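Local structure of secreted protein (5LXZ) at residues M242-A247 / P273-V278; R246-L251 / F295-A300; G313-Y318 / M348-N353. The protein probably acts as a secreted mononuclear copper-radical oxidase of the AA5 family, related to galactose oxidase and built around a Kelch beta-propeller. The protein carries 1 engineered substitution. One frame throughout, in Å; residues are numbered along the deposited sequence. Where two conformers were deposited one is given.

Interaction 1. Residues M242-A247 / P273-V278; sequences MHEARA and PGKNEV. Engineered in segment 242-247: Ala247 (natural residue Trp).
Met242 opens the contact by laying its CB against Glu277 OE2, after which its chain bends at the third torsion, about the CG-SD bond, and leads away from 273-278. The backbone delivers two successive N-H groups to the Glu277 carboxylate. His243 N binds OE1 of Glu277 at 2.7 Å, and Glu244 N binds OE2 of Glu277 at 3.0 Å; each oxygen is used through its syn lone pair, so the carboxylate is gripped fork-like, one oxygen per peptide. The His243 ring presents an edge to the same group, its CD2 lying 3.0 Å from Glu277 OE1, while His243 NE2 is taken by the carbonyl of Trp286. Glu244, bent at its second torsion, brings OE2 alongside the Lys275 chain, near CD. A water joins the two, 2.6 Å from Glu244 OE2 and 2.8 Å from Lys275 NZ, and Glu244 OE2 is also bonded to Tyr288. Arg246 reaches across with an extended chain and meets its partners in the guanidinium plane. Arg246 NH2 makes a salt bridge of 2.8 Å to Glu277 OE2, taking the anti lone pair, with the two flat groups 78° apart. End-on, Arg246 NH1 and NH2 both converge on Lys275 O, NH2 at 2.7 Å, and NH1 has a further acceptor in Ser263 O. Glu244 CB lies over one guanidinium face. Glu277 holds CG in the crowded position between backbone N and carbonyl carbon (chi1 53°), and Arg246 together with the two peptide N-H groups would probably keep its buried carboxylate ionised. The loop between strands 235-238 and 250-253 is thus fastened to 275-277, which lead into strand 277-280 of a four-stranded antiparallel Kelch blade, with Met242 and Arg246 also resting on Ser261 of strand 259-262 and the His243 ring stacked on Tyr288 of strand 285-288.

Interaction 2. Residues R246-L251 / F295-A300; sequences RAYPTL and FPTYPA. Engineered in segment 246-251: Ala247 (natural residue Trp). With CU (copper (II) ion), chain B; EDO (1,2-ethanediol), chain P.
Tyr248, a ligand of the copper site on the Kelch beta-propeller, runs from a blade-entry loop past the loop that begins the next blade. Tyr248 CB sits over the Tyr298 ring face in a CH-pi contact, 3.9 Å from the ring centroid, and also touches Thr297 CB. Tyr248 CG meets Tyr298 CE2 at 3.4 Å, and CD1 lies equally close to that carbon. The ring planes are 25° apart but slid so far that the rings barely overlap, Tyr298 CE2 lying over the rim of the Tyr248 ring. CD2 borders Thr297 OG1, itself bonded to Gly317 O. At the tip, Tyr248 OH binds copper at 2.1 Å; a water, His461 and His548 are further ligands, and Tyr460, the fourth residue of the site, is hydrogen-bonded to Tyr248 OH, a set consistent with the copper-radical site of galactose oxidase. Tyr298 OH is held by Thr81 O. Between the backbones, Tyr298 N gives a nearly straight hydrogen bond of 3.0 Å to Tyr248 O. Pro249 O, buried with no polar partner, lies 3.1 Å from Tyr298 CE1. Thr250 OG1 donates to Pro299 O at 2.8 Å from 31° above the carbonyl plane, its oxygen tucked against Pro299 CD.

Interaction 3. Residues G313-Y318 / M348-N353; sequences GANAGY and MLETAN
The two backbones meet in a single beta bridge, Asn315 with Glu350, their CA atoms 5.0 Å apart, and 348-353 folds into a type II beta turn from Leu349 to Ala352. Thr351 N donates to Asn315 O at 2.9 Å, nearly along the C=O axis, whereas the bond from Asn315 N to Leu349 O is weak at 3.5 Å. A water links Asn315 O, weakly, with Ala352 O. Gly313 and Gly317 both have positive phi; a CB would run into Leu349 CD1 at Gly313, into Glu350 OE1 at Gly317, and at both into the preceding carbonyl O. Asn315 bends its amide back over its own segment, CG crowded between backbone N and carbonyl carbon (chi1 68°). Asn315 ND2 binds Gly313 O at 2.9 Å in the amide plane, and OD1 takes a weak bond from Gly317 N. The amide stands 79° from the Glu350 carboxylate, whose CG lies 3.5 Å from Asn315 OD1. An alanine in place of Asn315 would lose both side-chain hydrogen bonds and would probably loosen the curve of 313-317 against Glu350. Glu350 stretches on along Gly317, OE2 coming within 3.4 Å of Gly317 CA; a water connects OE2 to Tyr318 N, Arg325 forms a salt bridge with OE2, and Gly374 N binds OE1. Leu349 packs its CB on Gly313 O, and Ala314 meets Ala352 methyl to methyl. The contact joins the loop after strand 309-311 to the loop entering strand 353-356, with Leu349 and Ala352 resting on Val367 of strand 364-368.

From the N terminus, the chain that leads into strand 250-253 opens two contacts. Interaction 1 closes back on it at 273-278, after strands 250-253 and 259-262, so it works inside one blade. Interaction 2 starts from the same stretch, sharing Arg246 and Ala247, but closes later at 295-300 and leads from this blade to the next, 301-339. The spans 242-278 and 246-300 cross, neither nesting in the other, while interaction 3 stands apart in series, joining that second blade to the third, 353-397. Interactions 2 and 3 touch at Thr297, whose backbone O probably bonds Ala316 N. Successive blades are thus linked beside the copper ligand Tyr248.

Interaction 1. Residues M242-A247 / P273-V278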
loop_
_atom_site.group_PDB
_atom_site.type_symbol
_atom_site.label_atom_id
_atom_site.label_comp_id
_atom_site.label_asym_id
_atom_site.label_seq_id
_atom_site.Cartn_x
_atom_site.Cartn_y
_atom_site.Cartn_z
ATOM N N MET A 242 -10.617 12.744 9.455
ATOM C CA MET A 242 -9.379 13.475 9.341
ATOM C C MET A 242 -9.640 14.951 9.010
ATOM O O MET A 242 -10.696 15.311 8.475
ATOM C CB MET A 242 -8.497 12.885 8.234
ATOM C CG MET A 242 -8.051 11.502 8.560
ATOM S SD MET A 242 -6.992 10.793 7.281
ATOM C CE MET A 242 -8.113 10.771 5.893
ATOM N N HIS A 243 -8.671 15.797 9.329
ATOM C CA HIS A 243 -8.727 17.184 8.868
ATOM C C HIS A 243 -8.612 17.287 7.361
ATOM O O HIS A 243 -9.308 18.068 6.717
ATOM C CB HIS A 243 -7.639 17.987 9.549
ATOM C CG HIS A 243 -7.803 18.065 11.029
ATOM N ND1 HIS A 243 -8.596 19.017 11.629
ATOM C CD2 HIS A 243 -7.321 17.295 12.023
ATOM C CE1 HIS A 243 -8.578 18.828 12.936
ATOM N NE2 HIS A 243 -7.802 17.801 13.201
ATOM N N GLU A 244 -7.689 16.506 6.782
ATOM C CA GLU A 244 -7.466 16.484 5.351
ATOM C C GLU A 244 -8.231 15.366 4.669
ATOM O O GLU A 244 -8.296 14.255 5.171
ATOM C CB GLU A 244 -5.992 16.289 5.051
ATOM C CG GLU A 244 -5.089 17.380 5.581
ATOM C CD GLU A 244 -5.251 18.699 4.839
ATOM O OE1 GLU A 244 -5.448 18.681 3.598
ATOM O OE2 GLU A 244 -5.143 19.776 5.490
ATOM N N ALA A 245 -8.802 15.662 3.508
ATOM C CA ALA A 245 -9.319 14.645 2.611
ATOM C C ALA A 245 -8.116 13.943 1.987
ATOM O O ALA A 245 -7.159 14.609 1.584
ATOM C CB ALA A 245 -10.165 15.291 1.549
ATOM N N ARG A 246 -8.153 12.609 1.955
ATOM C CA ARG A 246 -7.021 11.835 1.460
ATOM C C ARG A 246 -7.494 10.594 0.736
ATOM O O ARG A 246 -8.053 9.702 1.344
ATOM C CB ARG A 246 -6.088 11.405 2.600
ATOM C CG ARG A 246 -5.615 12.522 3.531
ATOM C CD ARG A 246 -4.806 11.865 4.659
ATOM N NE ARG A 246 -4.504 12.847 5.676
ATOM C CZ ARG A 246 -3.436 13.649 5.689
ATOM N NH1 ARG A 246 -2.478 13.558 4.803
ATOM N NH2 ARG A 246 -3.279 14.565 6.642
ATOM N N ALA A 247 -7.257 10.551 -0.572
ATOM C CA ALA A 247 -7.252 9.316 -1.332
ATOM C C ALA A 247 -5.830 8.824 -1.367
ATOM O O ALA A 247 -4.923 9.537 -1.804
ATOM C CB ALA A 247 -7.758 9.502 -2.766
ATOM N N PRO A 273 -0.270 18.657 0.581
ATOM C CA PRO A 273 1.092 19.194 0.531
ATOM C C PRO A 273 1.866 19.014 1.828
ATOM O O PRO A 273 2.297 19.996 2.475
ATOM C CB PRO A 273 0.844 20.689 0.213
ATOM C CG PRO A 273 -0.432 20.971 0.908
ATOM C CD PRO A 273 -1.271 19.730 0.716
ATOM N N GLY A 274 2.052 17.759 2.226
ATOM C CA GLY A 274 2.824 17.470 3.418
ATOM C C GLY A 274 2.163 17.806 4.743
ATOM O O GLY A 274 2.868 17.836 5.752
ATOM N N LYS A 275 0.838 17.985 4.762
ATOM C CA LYS A 275 0.078 18.231 5.968
ATOM C C LYS A 275 -0.310 16.867 6.537
ATOM O O LYS A 275 -1.172 16.170 5.966
ATOM C CB LYS A 275 -1.120 19.105 5.684
ATOM C CG LYS A 275 -0.729 20.485 5.156
ATOM C CD LYS A 275 -1.963 21.330 4.893
ATOM C CE LYS A 275 -1.638 22.777 4.607
ATOM N NZ LYS A 275 -2.874 23.578 4.468
ATOM N N ASN A 276 0.425 16.426 7.542
ATOM C CA ASN A 276 0.210 15.121 8.162
ATOM C C ASN A 276 -0.547 15.236 9.460
ATOM O O ASN A 276 -0.591 16.343 10.067
ATOM C CB ASN A 276 1.567 14.465 8.356
ATOM C CG ASN A 276 2.333 14.413 7.068
ATOM O OD1 ASN A 276 1.762 14.021 6.047
ATOM N ND2 ASN A 276 3.570 14.829 7.077
ATOM N N GLU A 277 -1.183 14.153 9.897
ATOM C CA GLU A 277 -1.983 14.176 11.090
ATOM C C GLU A 277 -1.868 12.902 11.853
ATOM O O GLU A 277 -1.443 11.879 11.328
ATOM C CB GLU A 277 -3.441 14.529 10.837
ATOM C CG GLU A 277 -4.198 13.761 9.846
ATOM C CD GLU A 277 -5.454 14.604 9.426
ATOM O OE1 GLU A 277 -6.286 14.983 10.328
ATOM O OE2 GLU A 277 -5.616 14.957 8.223
ATOM N N VAL A 278 -2.198 12.966 13.129
ATOM C CA VAL A 278 -2.048 11.850 14.020
ATOM C C VAL A 278 -3.371 11.542 14.660
ATOM O O VAL A 278 -3.986 12.444 15.231
ATOM C CB VAL A 278 -0.963 12.123 15.071
ATOM C CG1 VAL A 278 -0.900 11.010 16.065
ATOM C CG2 VAL A 278 0.393 12.355 14.409
HETATM O O HOH W 1 -5.371 22.282 4.666
#

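Interaction 2. Residues R246-L251 / F295-A300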
loop_
_atom_site.group_PDB
_atom_site.type_symbol
_atom_site.label_atom_id
_atom_site.label_comp_id
_atom_site.label_asym_id
_atom_site.label_seq_id
_atom_site.Cartn_x
_atom_site.Cartn_y
_atom_site.Cartn_z
ATOM N N ARG A 246 -8.153 12.609 1.955
ATOM C CA ARG A 246 -7.021 11.835 1.460
ATOM C C ARG A 246 -7.494 10.594 0.736
ATOM O O ARG A 246 -8.053 9.702 1.344
ATOM C CB ARG A 246 -6.088 11.405 2.600
ATOM C CG ARG A 246 -5.615 12.522 3.531
ATOM C CD ARG A 246 -4.806 11.865 4.659
ATOM N NE ARG A 246 -4.504 12.847 5.676
ATOM C CZ ARG A 246 -3.436 13.649 5.689
ATOM N NH1 ARG A 246 -2.478 13.558 4.803
ATOM N NH2 ARG A 246 -3.279 14.565 6.642
ATOM N N ALA A 247 -7.257 10.551 -0.572
ATOM C CA ALA A 247 -7.252 9.316 -1.332
ATOM C C ALA A 247 -5.830 8.824 -1.367
ATOM O O ALA A 247 -4.923 9.537 -1.804
ATOM C CB ALA A 247 -7.758 9.502 -2.766
ATOM N N TYR A 248 -5.623 7.582 -0.921
ATOM C CA TYR A 248 -4.319 6.891 -0.930
ATOM C C TYR A 248 -3.335 7.367 0.154
ATOM O O TYR A 248 -2.128 7.523 -0.091
ATOM C CB TYR A 248 -3.616 6.989 -2.274
ATOM C CG TYR A 248 -4.183 6.264 -3.424
ATOM C CD1 TYR A 248 -5.372 5.545 -3.361
ATOM C CD2 TYR A 248 -3.445 6.255 -4.592
ATOM C CE1 TYR A 248 -5.824 4.877 -4.476
ATOM C CE2 TYR A 248 -3.903 5.618 -5.692
ATOM C CZ TYR A 248 -5.074 4.931 -5.633
ATOM O OH TYR A 248 -5.428 4.303 -6.783
ATOM N N PRO A 249 -3.800 7.594 1.382
ATOM C CA PRO A 249 -2.857 7.897 2.446
ATOM C C PRO A 249 -2.184 6.616 3.013
ATOM O O PRO A 249 -2.757 5.515 2.944
ATOM C CB PRO A 249 -3.749 8.519 3.499
ATOM C CG PRO A 249 -4.967 7.705 3.414
ATOM C CD PRO A 249 -5.154 7.420 1.928
ATOM N N THR A 250 -0.990 6.794 3.588
ATOM C CA THR A 250 -0.475 5.752 4.478
ATOM C C THR A 250 -0.831 6.082 5.896
ATOM O O THR A 250 -0.664 7.221 6.320
ATOM C CB THR A 250 1.042 5.611 4.330
ATOM O OG1 THR A 250 1.270 4.914 3.098
ATOM C CG2 THR A 250 1.685 4.803 5.436
ATOM N N LEU A 251 -1.305 5.057 6.619
ATOM C CA LEU A 251 -1.472 5.113 8.067
ATOM C C LEU A 251 -0.438 4.211 8.691
ATOM O O LEU A 251 -0.348 3.041 8.297
ATOM C CB LEU A 251 -2.860 4.620 8.436
ATOM C CG LEU A 251 -3.962 5.684 8.498
ATOM C CD1 LEU A 251 -4.134 6.488 7.276
ATOM C CD2 LEU A 251 -5.273 4.975 8.889
ATOM N N PHE A 295 5.212 13.597 0.872
ATOM C CA PHE A 295 5.532 12.350 0.196
ATOM C C PHE A 295 4.507 12.073 -0.900
ATOM O O PHE A 295 3.382 12.550 -0.811
ATOM C CB PHE A 295 5.463 11.154 1.177
ATOM C CG PHE A 295 6.456 11.193 2.298
ATOM C CD1 PHE A 295 6.146 11.811 3.497
ATOM C CD2 PHE A 295 7.705 10.604 2.145
ATOM C CE1 PHE A 295 7.062 11.853 4.515
ATOM C CE2 PHE A 295 8.642 10.644 3.186
ATOM C CZ PHE A 295 8.285 11.238 4.390
ATOM N N PRO A 296 4.867 11.216 -1.850
ATOM C CA PRO A 296 3.867 10.673 -2.749
ATOM C C PRO A 296 2.862 9.812 -2.012
ATOM O O PRO A 296 3.054 9.586 -0.822
ATOM C CB PRO A 296 4.678 9.795 -3.712
ATOM C CG PRO A 296 5.955 9.546 -3.008
ATOM C CD PRO A 296 6.217 10.685 -2.104
ATOM N N THR A 297 1.874 9.294 -2.707
ATOM C CA THR A 297 0.821 8.495 -2.068
ATOM C C THR A 297 1.306 7.116 -1.696
ATOM O O THR A 297 2.309 6.624 -2.196
ATOM C CB THR A 297 -0.407 8.367 -2.979
ATOM O OG1 THR A 297 -0.063 7.601 -4.140
ATOM C CG2 THR A 297 -0.963 9.717 -3.321
ATOM N N TYR A 298 0.601 6.488 -0.761
ATOM C CA TYR A 298 0.982 5.222 -0.156
ATOM C C TYR A 298 2.491 5.116 0.068
ATOM O O TYR A 298 3.121 4.093 -0.309
ATOM C CB TYR A 298 0.432 4.007 -0.924
ATOM C CG TYR A 298 -1.057 3.816 -0.841
ATOM C CD1 TYR A 298 -1.707 3.809 0.374
ATOM C CD2 TYR A 298 -1.831 3.596 -1.983
ATOM C CE1 TYR A 298 -3.065 3.612 0.457
ATOM C CE2 TYR A 298 -3.192 3.419 -1.916
ATOM C CZ TYR A 298 -3.815 3.389 -0.702
ATOM O OH TYR A 298 -5.183 3.181 -0.687
ATOM N N PRO A 299 3.098 6.098 0.730
ATOM C CA PRO A 299 4.518 5.954 1.039
ATOM C C PRO A 299 4.738 4.801 1.979
ATOM O O PRO A 299 4.020 4.626 2.938
ATOM C CB PRO A 299 4.908 7.276 1.685
ATOM C CG PRO A 299 3.593 7.732 2.297
ATOM C CD PRO A 299 2.503 7.289 1.377
ATOM N N ALA A 300 5.737 3.970 1.717
ATOM C CA ALA A 300 6.020 2.841 2.586
ATOM C C ALA A 300 6.796 3.294 3.808
ATOM O O ALA A 300 8.004 3.485 3.733
ATOM C CB ALA A 300 6.783 1.780 1.819
HETATM CU CU CU B . -5.878 2.298 -6.639
HETATM C C1 EDO P . -1.722 1.799 3.396
HETATM O O1 EDO P . -2.943 1.158 3.801
HETATM C C2 EDO P . -0.823 1.931 4.573
HETATM O O2 EDO P . -1.701 2.395 5.605
HETATM O O HOH W 2 -7.097 3.542 -7.958
#

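Interaction 3. Residues G313-Y318 / M348-N353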
loop_
_atom_site.group_PDB
_atom_site.type_symbol
_atom_site.label_atom_id
_atom_site.label_comp_id
_atom_site.label_asym_id
_atom_site.label_seq_id
_atom_site.Cartn_x
_atom_site.Cartn_y
_atom_site.Cartn_z
ATOM N N GLY A 313 11.096 4.494 0.105
ATOM C CA GLY A 313 11.001 5.044 -1.235
ATOM C C GLY A 313 9.856 4.472 -2.056
ATOM O O GLY A 313 9.431 5.103 -3.029
ATOM N N ALA A 314 9.322 3.320 -1.671
ATOM C CA ALA A 314 8.208 2.710 -2.409
ATOM C C ALA A 314 6.959 3.529 -2.192
ATOM O O ALA A 314 6.737 4.044 -1.078
ATOM C CB ALA A 314 7.972 1.273 -1.958
ATOM N N ASN A 315 6.171 3.700 -3.239
ATOM C CA ASN A 315 4.996 4.574 -3.174
ATOM C C ASN A 315 4.113 4.309 -4.374
ATOM O O ASN A 315 4.534 3.638 -5.283
ATOM C CB ASN A 315 5.420 6.062 -3.191
ATOM C CG ASN A 315 6.014 6.498 -4.516
ATOM O OD1 ASN A 315 5.308 6.978 -5.373
ATOM N ND2 ASN A 315 7.307 6.255 -4.714
ATOM N N ALA A 316 2.900 4.816 -4.340
ATOM C CA ALA A 316 1.908 4.595 -5.406
ATOM C C ALA A 316 1.825 5.759 -6.380
ATOM O O ALA A 316 0.981 5.741 -7.291
ATOM C CB ALA A 316 0.540 4.281 -4.814
ATOM N N GLY A 317 2.704 6.732 -6.229
ATOM C CA GLY A 317 2.827 7.848 -7.150
ATOM C C GLY A 317 2.083 9.101 -6.746
ATOM O O GLY A 317 1.651 9.253 -5.601
ATOM N N TYR A 318 1.973 10.026 -7.699
ATOM C CA TYR A 318 1.458 11.383 -7.512
ATOM C C TYR A 318 2.458 12.296 -6.828
ATOM O O TYR A 318 3.405 11.847 -6.173
ATOM C CB TYR A 318 0.088 11.441 -6.829
ATOM C CG TYR A 318 -0.986 10.747 -7.616
ATOM C CD1 TYR A 318 -1.594 11.397 -8.680
ATOM C CD2 TYR A 318 -1.395 9.452 -7.315
ATOM C CE1 TYR A 318 -2.570 10.779 -9.432
ATOM C CE2 TYR A 318 -2.391 8.830 -8.051
ATOM C CZ TYR A 318 -2.945 9.504 -9.134
ATOM O OH TYR A 318 -3.941 8.887 -9.902
ATOM N N MET A 348 12.529 3.691 -10.266
ATOM C CA MET A 348 11.534 2.600 -10.407
ATOM C C MET A 348 11.077 2.176 -9.037
ATOM O O MET A 348 11.146 0.987 -8.708
ATOM C CB MET A 348 12.089 1.416 -11.175
ATOM C CG MET A 348 12.655 1.834 -12.507
ATOM S SD MET A 348 13.150 0.349 -13.431
ATOM C CE MET A 348 14.505 0.961 -14.408
ATOM N N LEU A 349 10.632 3.153 -8.234
ATOM C CA LEU A 349 10.131 2.852 -6.897
ATOM C C LEU A 349 8.618 2.900 -6.806
ATOM O O LEU A 349 8.055 2.339 -5.845
ATOM C CB LEU A 349 10.734 3.840 -5.912
ATOM C CG LEU A 349 12.221 3.610 -5.640
ATOM C CD1 LEU A 349 12.795 4.779 -4.819
ATOM C CD2 LEU A 349 12.390 2.300 -4.885
ATOM N N GLU A 350 7.924 3.487 -7.772
ATOM C CA GLU A 350 6.473 3.404 -7.766
ATOM C C GLU A 350 6.036 1.978 -7.980
ATOM O O GLU A 350 6.544 1.285 -8.867
ATOM C CB GLU A 350 5.873 4.283 -8.867
ATOM C CG GLU A 350 6.010 5.781 -8.547
ATOM C CD GLU A 350 5.188 6.712 -9.436
ATOM O OE1 GLU A 350 4.310 6.232 -10.206
ATOM O OE2 GLU A 350 5.415 7.950 -9.337
ATOM N N THR A 351 5.081 1.500 -7.184
ATOM C CA THR A 351 4.528 0.143 -7.321
ATOM C C THR A 351 5.505 -0.965 -6.888
ATOM O O THR A 351 5.267 -2.136 -7.177
ATOM C CB THR A 351 3.868 -0.123 -8.701
ATOM O OG1 THR A 351 4.851 -0.442 -9.718
ATOM C CG2 THR A 351 3.035 1.041 -9.129
ATOM N N ALA A 352 6.589 -0.618 -6.206
ATOM C CA ALA A 352 7.459 -1.574 -5.568
ATOM C C ALA A 352 6.857 -2.050 -4.251
ATOM O O ALA A 352 6.074 -1.316 -3.632
ATOM C CB ALA A 352 8.794 -0.937 -5.297
ATOM N N ASN A 353 7.226 -3.234 -3.806
ATOM C CA ASN A 353 6.835 -3.689 -2.495
ATOM C C ASN A 353 7.980 -3.440 -1.534
ATOM O O ASN A 353 9.154 -3.310 -1.941
ATOM C CB ASN A 353 6.353 -5.150 -2.545
ATOM C CG ASN A 353 5.278 -5.435 -1.530
ATOM O OD1 ASN A 353 5.391 -4.972 -0.376
ATOM N ND2 ASN A 353 4.234 -6.111 -1.906
HETATM O O HOH W 3 4.592 0.974 -3.891
HETATM O O HOH W 4 3.762 9.816 -9.982
#